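Local coordinates for carbon monoxide dehydrogenase (Thermococcus sp. AM4, PDB 6T7J) that catalyses the reversible oxidation of carbon monoxide to carbon dioxide at a nickel-iron-sulfur cluster C, here captured without its nickel, at the interface of chains A and B. Coordinates in Å, arbitrary orientation; residue numbers count along the deposited sequence, not the author numbering. Chains: chain A/B, Carbon monoxide dehydrogenase.

The interface of chains A and B. Residues chain A 57, 91, 201, 205; chain B 91, 94-95, 558.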
loop_
_atom_site.group_PDB
_atom_site.type_symbol
_atom_site.label_atom_id
_atom_site.label_comp_id
_atom_site.label_asym_id
_atom_site.label_seq_id
_atom_site.Cartn_x
_atom_site.Cartn_y
_atom_site.Cartn_z
ATOM N N ASN A 57 11.071 0.380 6.204
ATOM C CA ASN A 57 10.569 -0.539 5.209
ATOM C C ASN A 57 11.072 -1.966 5.298
ATOM O O ASN A 57 10.610 -2.821 4.585
ATOM C CB ASN A 57 10.738 0.030 3.815
ATOM C CG ASN A 57 9.830 1.195 3.566
ATOM O OD1 ASN A 57 9.194 1.674 4.454
ATOM N ND2 ASN A 57 9.782 1.649 2.358
ATOM N N ARG A 91 4.296 6.128 -0.587
ATOM C CA ARG A 91 3.346 5.358 0.213
ATOM C C ARG A 91 2.207 6.235 0.721
ATOM O O ARG A 91 1.071 5.760 0.848
ATOM C CB ARG A 91 4.063 4.662 1.369
ATOM C CG ARG A 91 4.949 3.514 0.906
ATOM C CD ARG A 91 5.154 2.465 1.982
ATOM N NE ARG A 91 5.888 1.317 1.459
ATOM C CZ ARG A 91 6.421 0.360 2.212
ATOM N NH1 ARG A 91 6.301 0.408 3.531
ATOM N NH2 ARG A 91 7.075 -0.646 1.642
ATOM N N MET A 201 3.220 0.129 -3.539
ATOM C CA MET A 201 3.658 -0.694 -2.409
ATOM C C MET A 201 4.813 -1.616 -2.791
ATOM O O MET A 201 5.635 -1.970 -1.938
ATOM C CB MET A 201 2.486 -1.502 -1.851
ATOM C CG MET A 201 1.431 -0.650 -1.158
ATOM S SD MET A 201 2.152 0.648 -0.129
ATOM C CE MET A 201 2.899 -0.329 1.178
ATOM N N HIS A 205 9.098 -1.198 -1.601
ATOM C CA HIS A 205 9.690 -2.359 -0.950
ATOM C C HIS A 205 11.210 -2.280 -1.032
ATOM O O HIS A 205 11.769 -1.689 -1.962
ATOM C CB HIS A 205 9.177 -3.639 -1.614
ATOM C CG HIS A 205 9.536 -4.897 -0.888
ATOM N ND1 HIS A 205 10.794 -5.458 -0.948
ATOM C CD2 HIS A 205 8.794 -5.719 -0.110
ATOM C CE1 HIS A 205 10.815 -6.563 -0.225
ATOM N NE2 HIS A 205 9.613 -6.745 0.294
ATOM N N ARG B 91 0.721 -2.769 6.940
ATOM C CA ARG B 91 1.375 -2.197 5.765
ATOM C C ARG B 91 2.573 -3.034 5.333
ATOM O O ARG B 91 2.863 -3.127 4.132
ATOM C CB ARG B 91 1.781 -0.749 6.032
ATOM C CG ARG B 91 0.588 0.193 6.106
ATOM C CD ARG B 91 0.950 1.621 5.748
ATOM N NE ARG B 91 -0.241 2.464 5.692
ATOM C CZ ARG B 91 -0.220 3.792 5.641
ATOM N NH1 ARG B 91 0.938 4.438 5.635
ATOM N NH2 ARG B 91 -1.359 4.473 5.596
ATOM N N ALA B 94 0.990 -5.742 3.368
ATOM C CA ALA B 94 0.570 -5.186 2.087
ATOM C C ALA B 94 1.738 -5.089 1.119
ATOM O O ALA B 94 1.614 -5.468 -0.051
ATOM C CB ALA B 94 -0.066 -3.813 2.295
ATOM N N ALA B 95 2.889 -4.601 1.590
ATOM C CA ALA B 95 4.034 -4.432 0.698
ATOM C C ALA B 95 4.586 -5.776 0.229
ATOM O O ALA B 95 4.956 -5.926 -0.944
ATOM C CB ALA B 95 5.121 -3.613 1.391
ATOM N N GLU B 558 9.492 -7.261 3.896
ATOM C CA GLU B 558 8.043 -7.295 4.062
ATOM C C GLU B 558 7.438 -8.509 3.365
ATOM O O GLU B 558 6.394 -9.025 3.797
ATOM C CB GLU B 558 7.433 -5.993 3.538
ATOM C CG GLU B 558 7.822 -4.759 4.353
ATOM C CD GLU B 558 7.636 -3.454 3.591
ATOM O OE1 GLU B 558 7.001 -2.528 4.140
ATOM O OE2 GLU B 558 8.124 -3.349 2.446
HETATM O O HOH W 1 10.420 -4.394 2.409
#
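A:Arg91 and B:Glu558 form a salt bridge in the two-fold symmetric homodimer interface, joining the long helix 81-115 of one subunit to the start of helix 558-569 of the other; its twin lies across the axis. The evidence for an end-on, two-nitrogen grip is geometric: guanidinium and carboxylate planes lie 22° apart, and each oxygen offers its syn lone pair. NH2 of A:Arg91 reaches OE2 of B:Glu558 at 3.0 Å, close to the guanidinium plane. That bond is fairly straight, 150° at the hydrogen. NH1 of A:Arg91 bonds to OE1 of B:Glu558 at 3.1 Å. Here the oxygen is tilted 17° out of the guanidinium plane. The arginine chain runs extended from CG to NE, carrying its flat end to the partner chain. There it is sandwiched within its own subunit, the CE methyl of A:Met201 towards the rim of one face and ND2 of A:Asn57 centred over the other. CE of A:Met201 also lies 4.0 Å from CB of B:Ala95, adding an apolar contact. Water 1 links the backbone O of A:Asn57, at 2.7 Å, to carboxylate OE2 of B:Glu558 and sits over the face of the A:His205 ring. A glutamine in place of B:Glu558 would probably leave the charge of A:Arg91 without its mate and weaken the paired grip. Charge pairing, with a modest methyl contact, thus appears to help hold the two subunits together, through A:Asn57 reaching the segment between A:Cys55 and A:Cys58 of a [4Fe-4S] cluster pocket.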